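PDB 2O2X: D-glycero-beta-D-manno-heptose-1,7-bisphosphate 7-phosphatase from Mesorhizobium loti, which removes the C-7 phosphate from D-glycero-beta-D-manno-heptose 1,7-bisphosphate, a magnesium-dependent step on the pathway to ADP-L-glycero-beta-D-manno-heptose. Local coordinates for residues P11-E14 with P15-I19; M142-E145 with A146-L150; S92-A95 with A96-R100; S82-R86 with G87-W91. All blocks are in the same frame, centred on the assembly; numbering follows the deposited sequence.

Contact 1: residues P11-E14 with P15-I19; sequences PLTE and PGVWI
P11 lies over one face of the W18 indole, and the two meet across a beta hairpin at one edge of the central sheet. The proline ring places CD 3.4 Å from the centroid of the six-membered ring of W18, a CH-pi contact only 9° off the ring normal, while CG of P11 sits over the middle of the indole. W18 carries its CG anti to the backbone N (chi1 173°), which turns the indole back under the proline. Beside it, CD2 of L12 reaches CE3 of W18 at 4.0 Å. V17 and E14 put their side chains on the opposite face from L12 and W18; there CG of E14 packs on CG2 of V17 at 3.5 Å, and the carboxylate beyond is bonded to Y120.

The backbone sets these pairs. I19 N donates to P11 O at 3.0 Å in a nearly straight bond, and T13 N donates to V17 O at 2.9 Å. The register slips by one residue between L12 and E14, a beta bulge, before a type I turn from E14 to V17 reverses the chain. Further out, W18 bonds through NE1 to E20, and meets F94 edge-to-face and the rings of W91 and H10 at shallow angles; F94 and W91 belong to helix 91-107, against which the hairpin is seated, while T13 and I19 face helix 141-150. The turn is closed by V17 N, which approaches E14 O at 3.1 Å from well above the carbonyl plane, although the N-H itself points almost straight at the oxygen.

Contact 2: residues M142-E145 with A146-L150; sequences MLVE and AGKRL
E145 reaches forward along an alpha helix to R149, one turn on, in the helix 141-150 that lies against the sheet of this HAD-like fold. Following the chain from A146, each backbone N-H is taken by the carbonyl four residues earlier: A146 bonds to M142, G147 to L143, K148 to V144 and R149 to E145. A146 also turns its methyl inward, where it touches V76 and L116 of the strands beneath; M142, a selenomethionine, packs on the same strands and lies close to N80 and K137, residues that by similarity bind substrate.

K148 runs out extended alongside V144, both side chains pointing the same way, and its CE lies 4.0 Å from CG1 of V144. NZ of K148 stays 4.6 Å from OE1 of E145, beyond a salt bridge. A water spans the interval, donating to OE1 of E145 at 2.7 Å and accepting from NZ of K148 at 2.8 Å.

R149 makes the direct charge pair. CG of E145 stands anti to the backbone N (chi1 -176°), and the bend at chi2 (62°) folds the carboxylate over toward the arginine. The carboxylate and guanidinium planes are 64° apart and OE2 alone bonds to the guanidinium, through NE, so the pair is not the coplanar, bidentate kind. A second water adds a weak bond to OE2 of E145 and accepts from NH2 of R149. NE of R149 meets the anti lone pair of E145 OE2 at 2.7 Å, with the oxygen almost in the guanidinium plane.

Contact 3: residues S92-A95 with A96-R100; sequences SAFA and AVNGR
F94 and N98 stand side by side on one face of helix 91-107, a single turn apart, with the phenyl ring and the amide pointing the same way. Both place CG anti to the backbone N, F94 at chi1 174° and N98 at -153°, and this shared choice makes the two flat groups neighbours. Their planes differ by only 15°. The approach is over the ring face: CB of N98 lies 4.1 Å from the centroid of the F94 ring, a CH-pi contact displaced toward the rim, and CG of the N98 amide comes to 3.7 Å from CZ at the far end of the F94 ring. OD1 of N98 accepts a hydrogen bond from R38, a residue that by similarity binds substrate.

On another side of the helix, CG2 of V97 rests 3.3 Å from the backbone O of A93. The main chain keeps regular i to i+4 bonding, including N98 N to F94 O at 2.8 Å.

W18 and W91 both meet F94 edge-to-face, and V115 and A117 of strand 114-118 touch it. This i to i+4 pair thus joins the sheet-facing side of helix 91-107 to strand 114-118 in the alpha/beta HAD-like fold. With leucine in place of F94, the N98 amide would probably lose its flat neighbour, and both tryptophans the ring they meet edge-to-face. The ring packs on CB and the flank of the amide, while the bond from R38 to OD1 of N98 probably fixes which way the amide is turned.

Contact 4: residues S82-R86 with G87-W91; sequences SGIAR and GYFGW
I84 makes the apolar contacts, its CG1-CD1 branch meeting two rings. CD1 of I84 sits over one face of the W91 indole in a CH-pi contact, 3.5 Å from the centroid of the six-membered ring and 13° off its normal, while CG1 of I84 meets CE2 of F89 at 3.6 Å. F89 holds CG between its backbone N and carbonyl carbon (chi1 58°), a setting that brings the ring back over the G83-I84 peptide. With F89 cut back to alanine, that peptide would probably lose its ring cover and CG1 of I84 its aromatic neighbour.

A second CH-pi contact lies at the other end, where CB of R86 stands 3.8 Å from the centroid of the Y88 ring, almost on its normal. The arginine then runs alongside the tyrosine, which meets Y48 edge-to-face beyond.

Among the polar contacts, Y88 N donates to G83 O at 2.9 Å, in the carbonyl plane, and G87 N reaches I84 O at 3.2 Å from above that carbonyl. One water donates to both I84 O and F89 O. The CA-H of I84 also points nearly straight at F89 O, and NE1 of W91 bonds to P15 O in the hairpin.

G87, with positive phi, ends the short helix in a Schellman motif, and G90 then takes the N-cap position of helix 91-107. The whole is a tight helix-to-helix connection, begun at S82, which by similarity binds substrate.

How the contacts relate
Contact 2 is a turn of helix 141-150 and contact 3 a turn of helix 91-107, whereas contact 1 is a hairpin and contact 4 a helix end with its following loop. All are partly buried: W18, F94, W91, M142 and A146 lie inward, K148, R149, A96 and Y88 on exposed sides. Contact 1 is central, packing through W18 on contacts 3 and 4 and through T13 and I19 on contact 2; P15 O to W91 NE1, a probable hydrogen bond, adds a polar tie to contact 4. Contact 2 stays about 8 Å or more from contacts 3 and 4 at the nearest atoms. Rings gather where W18, F94 and W91 meet; charge and water mark contact 2's outer side.

Contact 1: residues P11-E14 with P15-I19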
# COMPACT_ATOMS: atom_id res chain seq x y z
N PRO A 11 -9.26 -14.07 -3.92
CA PRO A 11 -8.66 -13.67 -5.20
C PRO A 11 -7.14 -13.94 -5.26
O PRO A 11 -6.32 -13.05 -5.51
CB PRO A 11 -8.97 -12.19 -5.27
CG PRO A 11 -8.98 -11.78 -3.89
CD PRO A 11 -9.57 -12.89 -3.10
N LEU A 12 -6.77 -15.19 -5.08
CA LEU A 12 -5.37 -15.59 -5.14
C LEU A 12 -4.93 -15.83 -6.56
O LEU A 12 -5.63 -16.51 -7.32
CB LEU A 12 -5.16 -16.87 -4.33
CG LEU A 12 -5.51 -16.80 -2.85
CD1 LEU A 12 -5.19 -18.13 -2.21
CD2 LEU A 12 -4.75 -15.67 -2.17
N THR A 13 -3.79 -15.28 -6.94
CA THR A 13 -3.19 -15.59 -8.23
C THR A 13 -2.19 -16.73 -8.10
O THR A 13 -1.82 -17.36 -9.09
CB THR A 13 -2.52 -14.36 -8.83
OG1 THR A 13 -1.53 -13.88 -7.91
CG2 THR A 13 -3.56 -13.26 -9.06
N GLU A 14 -1.75 -16.99 -6.87
CA GLU A 14 -0.91 -18.13 -6.52
C GLU A 14 -1.02 -18.29 -5.02
O GLU A 14 -1.66 -17.46 -4.36
CB GLU A 14 0.52 -17.95 -7.01
CG GLU A 14 1.14 -16.66 -6.68
CD GLU A 14 2.58 -16.56 -7.18
OE1 GLU A 14 3.47 -17.11 -6.52
OE2 GLU A 14 2.82 -15.93 -8.22
N PRO A 15 -0.48 -19.39 -4.45
CA PRO A 15 -0.84 -19.65 -3.06
C PRO A 15 -0.49 -18.51 -2.09
O PRO A 15 -1.15 -18.37 -1.08
CB PRO A 15 -0.03 -20.90 -2.73
CG PRO A 15 0.10 -21.58 -4.06
CD PRO A 15 0.32 -20.50 -5.02
N GLY A 16 0.52 -17.72 -2.41
CA GLY A 16 0.93 -16.63 -1.52
C GLY A 16 0.69 -15.23 -2.04
O GLY A 16 1.26 -14.29 -1.51
N VAL A 17 -0.16 -15.05 -3.07
CA VAL A 17 -0.42 -13.73 -3.63
C VAL A 17 -1.90 -13.48 -3.84
O VAL A 17 -2.58 -14.25 -4.53
CB VAL A 17 0.32 -13.49 -4.94
CG1 VAL A 17 0.05 -12.06 -5.43
CG2 VAL A 17 1.81 -13.75 -4.80
N TRP A 18 -2.37 -12.37 -3.28
CA TRP A 18 -3.75 -11.92 -3.33
C TRP A 18 -3.78 -10.63 -4.13
O TRP A 18 -3.05 -9.69 -3.79
CB TRP A 18 -4.22 -11.66 -1.91
CG TRP A 18 -5.57 -11.03 -1.66
CD1 TRP A 18 -5.96 -9.77 -1.97
CD2 TRP A 18 -6.66 -11.61 -0.93
NE1 TRP A 18 -7.24 -9.56 -1.55
CE2 TRP A 18 -7.69 -10.66 -0.89
CE3 TRP A 18 -6.86 -12.85 -0.32
CZ2 TRP A 18 -8.92 -10.91 -0.28
CZ3 TRP A 18 -8.05 -13.09 0.30
CH2 TRP A 18 -9.07 -12.13 0.31
N ILE A 19 -4.63 -10.54 -5.15
CA ILE A 19 -4.76 -9.32 -5.95
C ILE A 19 -6.24 -9.07 -6.18
O ILE A 19 -6.95 -9.93 -6.73
CB ILE A 19 -4.05 -9.42 -7.29
CG1 ILE A 19 -2.58 -9.80 -7.09
CG2 ILE A 19 -4.17 -8.09 -8.04
CD1 ILE A 19 -1.75 -9.87 -8.36

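Contact 2: residues M142-E145 with A146-L150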
# COMPACT_ATOMS: atom_id res chain seq x y z
N MSE A 142 4.64 -6.14 -6.48
CA MSE A 142 3.22 -5.74 -6.31
C MSE A 142 2.96 -4.39 -6.97
O MSE A 142 1.87 -4.12 -7.46
CB MSE A 142 2.83 -5.67 -4.82
CG MSE A 142 2.64 -7.02 -4.23
SE MSE A 142 1.96 -6.98 -2.40
CE MSE A 142 3.54 -6.44 -1.49
N LEU A 143 3.95 -3.49 -6.94
CA LEU A 143 3.81 -2.19 -7.59
C LEU A 143 3.79 -2.37 -9.10
O LEU A 143 2.97 -1.78 -9.79
CB LEU A 143 4.94 -1.22 -7.18
CG LEU A 143 4.94 -0.67 -5.75
CD1 LEU A 143 5.28 -1.72 -4.73
CD2 LEU A 143 5.88 0.51 -5.67
N VAL A 144 4.69 -3.20 -9.61
CA VAL A 144 4.77 -3.45 -11.05
C VAL A 144 3.47 -4.11 -11.53
O VAL A 144 2.90 -3.72 -12.56
CB VAL A 144 6.02 -4.31 -11.37
CG1 VAL A 144 6.00 -4.83 -12.82
CG2 VAL A 144 7.26 -3.52 -11.09
N GLU A 145 2.95 -5.06 -10.76
CA GLU A 145 1.69 -5.72 -11.14
C GLU A 145 0.50 -4.76 -11.11
O GLU A 145 -0.32 -4.74 -12.03
CB GLU A 145 1.44 -6.90 -10.23
CG GLU A 145 0.23 -7.74 -10.57
CD GLU A 145 0.28 -8.40 -11.94
OE1 GLU A 145 1.39 -8.63 -12.48
OE2 GLU A 145 -0.81 -8.70 -12.47
N ALA A 146 0.39 -3.94 -10.07
CA ALA A 146 -0.66 -2.92 -10.03
C ALA A 146 -0.51 -2.00 -11.24
O ALA A 146 -1.52 -1.61 -11.88
CB ALA A 146 -0.57 -2.12 -8.72
N GLY A 147 0.73 -1.66 -11.57
CA GLY A 147 1.00 -0.86 -12.75
C GLY A 147 0.45 -1.46 -14.02
O GLY A 147 -0.18 -0.76 -14.82
N LYS A 148 0.68 -2.76 -14.21
CA LYS A 148 0.16 -3.44 -15.41
C LYS A 148 -1.36 -3.39 -15.42
O LYS A 148 -1.99 -3.05 -16.43
CB LYS A 148 0.63 -4.88 -15.45
CG LYS A 148 2.10 -4.99 -15.79
CD LYS A 148 2.59 -6.45 -15.71
CE LYS A 148 4.11 -6.50 -15.88
NZ LYS A 148 4.74 -7.79 -15.45
N ARG A 149 -1.96 -3.72 -14.29
CA ARG A 149 -3.40 -3.87 -14.21
C ARG A 149 -4.16 -2.57 -14.38
O ARG A 149 -5.24 -2.56 -14.99
CB ARG A 149 -3.81 -4.59 -12.94
CG ARG A 149 -3.37 -6.05 -12.95
CD ARG A 149 -3.72 -6.74 -11.66
NE ARG A 149 -3.35 -8.15 -11.71
CZ ARG A 149 -4.21 -9.16 -11.59
NH1 ARG A 149 -5.49 -8.95 -11.34
NH2 ARG A 149 -3.75 -10.40 -11.65
N LEU A 150 -3.62 -1.48 -13.83
CA LEU A 150 -4.29 -0.17 -13.92
C LEU A 150 -3.66 0.76 -14.95
O LEU A 150 -4.02 1.93 -15.03
CB LEU A 150 -4.28 0.50 -12.53
CG LEU A 150 -5.08 -0.20 -11.44
CD1 LEU A 150 -4.88 0.45 -10.09
CD2 LEU A 150 -6.58 -0.25 -11.78
O HOH W 1 3.94 -7.93 -12.78
O HOH W 2 -0.91 -11.72 -11.71

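Contact 3: residues S92-A95 with A96-R100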
# COMPACT_ATOMS: atom_id res chain seq x y z
N SER A 92 -8.21 -16.46 4.97
CA SER A 92 -9.55 -16.11 5.45
C SER A 92 -9.52 -15.02 6.51
O SER A 92 -10.34 -14.10 6.51
CB SER A 92 -10.27 -17.35 5.96
OG SER A 92 -10.60 -18.16 4.84
N ALA A 93 -8.54 -15.10 7.40
CA ALA A 93 -8.35 -14.05 8.38
C ALA A 93 -7.96 -12.73 7.70
O ALA A 93 -8.47 -11.66 8.07
CB ALA A 93 -7.32 -14.44 9.39
N PHE A 94 -7.06 -12.79 6.71
CA PHE A 94 -6.72 -11.59 5.96
C PHE A 94 -7.98 -10.98 5.35
O PHE A 94 -8.20 -9.76 5.38
CB PHE A 94 -5.71 -11.88 4.84
CG PHE A 94 -5.44 -10.69 3.96
CD1 PHE A 94 -4.59 -9.67 4.39
CD2 PHE A 94 -6.07 -10.52 2.75
CE1 PHE A 94 -4.35 -8.58 3.62
CE2 PHE A 94 -5.87 -9.42 1.98
CZ PHE A 94 -5.00 -8.44 2.41
N ALA A 95 -8.84 -11.81 4.77
CA ALA A 95 -10.05 -11.28 4.16
C ALA A 95 -10.93 -10.53 5.17
O ALA A 95 -11.42 -9.44 4.90
CB ALA A 95 -10.87 -12.42 3.49
N ALA A 96 -11.10 -11.12 6.34
CA ALA A 96 -11.89 -10.49 7.40
C ALA A 96 -11.27 -9.18 7.92
O ALA A 96 -11.95 -8.18 8.11
CB ALA A 96 -12.08 -11.45 8.54
N VAL A 97 -9.97 -9.22 8.17
CA VAL A 97 -9.26 -8.05 8.69
C VAL A 97 -9.22 -6.95 7.66
O VAL A 97 -9.49 -5.77 7.97
CB VAL A 97 -7.84 -8.45 9.14
CG1 VAL A 97 -6.96 -7.21 9.41
CG2 VAL A 97 -7.91 -9.32 10.36
N ASN A 98 -8.84 -7.29 6.43
CA ASN A 98 -8.76 -6.30 5.37
C ASN A 98 -10.13 -5.70 5.09
O ASN A 98 -10.26 -4.49 4.87
CB ASN A 98 -8.14 -6.86 4.08
CG ASN A 98 -7.48 -5.78 3.28
OD1 ASN A 98 -6.48 -5.18 3.76
ND2 ASN A 98 -8.02 -5.46 2.10
N GLY A 99 -11.17 -6.53 5.09
CA GLY A 99 -12.52 -6.03 4.95
C GLY A 99 -12.90 -5.03 6.02
O GLY A 99 -13.54 -4.03 5.74
N ARG A 100 -12.49 -5.31 7.25
CA ARG A 100 -12.75 -4.40 8.36
C ARG A 100 -12.02 -3.05 8.17
O ARG A 100 -12.58 -1.98 8.42
CB ARG A 100 -12.39 -5.05 9.72
CG ARG A 100 -12.57 -4.16 10.91
CD ARG A 100 -13.97 -3.68 11.06
NE ARG A 100 -14.20 -2.98 12.32
CZ ARG A 100 -15.30 -2.28 12.59
NH1 ARG A 100 -16.27 -2.16 11.71
NH2 ARG A 100 -15.42 -1.68 13.76

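Contact 4: residues S82-R86 with G87-W91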
# COMPACT_ATOMS: atom_id res chain seq x y z
N SER A 82 3.35 -11.75 6.08
CA SER A 82 4.20 -12.91 6.36
C SER A 82 3.61 -13.83 7.40
O SER A 82 3.99 -15.00 7.44
CB SER A 82 5.58 -12.46 6.84
OG SER A 82 5.51 -11.89 8.14
N GLY A 83 2.68 -13.35 8.21
CA GLY A 83 2.07 -14.20 9.22
C GLY A 83 1.39 -15.40 8.59
O GLY A 83 1.23 -16.43 9.25
N ILE A 84 0.97 -15.29 7.33
CA ILE A 84 0.33 -16.39 6.62
C ILE A 84 1.33 -17.51 6.38
O ILE A 84 1.04 -18.66 6.70
CB ILE A 84 -0.37 -15.89 5.32
CG1 ILE A 84 -1.50 -14.93 5.71
CG2 ILE A 84 -0.93 -17.06 4.52
CD1 ILE A 84 -2.18 -14.22 4.58
N ALA A 85 2.51 -17.21 5.85
CA ALA A 85 3.55 -18.22 5.68
C ALA A 85 3.98 -18.84 6.99
O ALA A 85 4.41 -20.01 7.03
CB ALA A 85 4.75 -17.65 4.97
N ARG A 86 3.93 -18.04 8.04
CA ARG A 86 4.40 -18.46 9.37
C ARG A 86 3.35 -19.22 10.18
O ARG A 86 3.62 -19.67 11.29
CB ARG A 86 4.89 -17.25 10.12
CG ARG A 86 6.02 -16.57 9.37
CD ARG A 86 6.35 -15.22 9.88
NE ARG A 86 7.40 -15.31 10.87
CZ ARG A 86 8.25 -14.33 11.12
NH1 ARG A 86 8.18 -13.17 10.46
NH2 ARG A 86 9.19 -14.52 12.03
N GLY A 87 2.15 -19.34 9.64
CA GLY A 87 1.10 -20.15 10.30
C GLY A 87 0.33 -19.41 11.38
O GLY A 87 -0.53 -19.99 12.09
N TYR A 88 0.58 -18.12 11.51
CA TYR A 88 -0.09 -17.33 12.50
C TYR A 88 -1.56 -17.11 12.15
O TYR A 88 -2.38 -16.82 13.02
CB TYR A 88 0.60 -15.97 12.66
CG TYR A 88 2.06 -16.01 13.04
CD1 TYR A 88 2.60 -17.05 13.77
CD2 TYR A 88 2.88 -14.96 12.70
CE1 TYR A 88 3.94 -17.09 14.10
CE2 TYR A 88 4.22 -14.96 13.06
CZ TYR A 88 4.74 -16.02 13.76
OH TYR A 88 6.10 -16.02 14.10
N PHE A 89 -1.85 -17.14 10.86
CA PHE A 89 -3.22 -17.01 10.32
C PHE A 89 -3.18 -17.36 8.82
O PHE A 89 -2.14 -17.69 8.27
CB PHE A 89 -3.85 -15.64 10.61
CG PHE A 89 -3.05 -14.47 10.07
CD1 PHE A 89 -2.05 -13.91 10.84
CD2 PHE A 89 -3.35 -13.89 8.86
CE1 PHE A 89 -1.31 -12.83 10.36
CE2 PHE A 89 -2.64 -12.80 8.37
CZ PHE A 89 -1.60 -12.27 9.13
N GLY A 90 -4.35 -17.33 8.19
CA GLY A 90 -4.50 -17.63 6.77
C GLY A 90 -5.20 -16.55 5.99
O GLY A 90 -5.51 -15.46 6.50
N TRP A 91 -5.45 -16.84 4.72
CA TRP A 91 -6.10 -15.89 3.84
C TRP A 91 -7.51 -15.55 4.27
O TRP A 91 -7.97 -14.47 3.97
CB TRP A 91 -6.07 -16.34 2.39
CG TRP A 91 -4.71 -16.18 1.75
CD1 TRP A 91 -3.94 -17.16 1.24
CD2 TRP A 91 -3.99 -14.95 1.53
NE1 TRP A 91 -2.77 -16.65 0.73
CE2 TRP A 91 -2.78 -15.28 0.89
CE3 TRP A 91 -4.26 -13.60 1.82
CZ2 TRP A 91 -1.83 -14.32 0.51
CZ3 TRP A 91 -3.31 -12.64 1.46
CH2 TRP A 91 -2.11 -13.02 0.81
O HOH W 3 -1.27 -20.10 7.07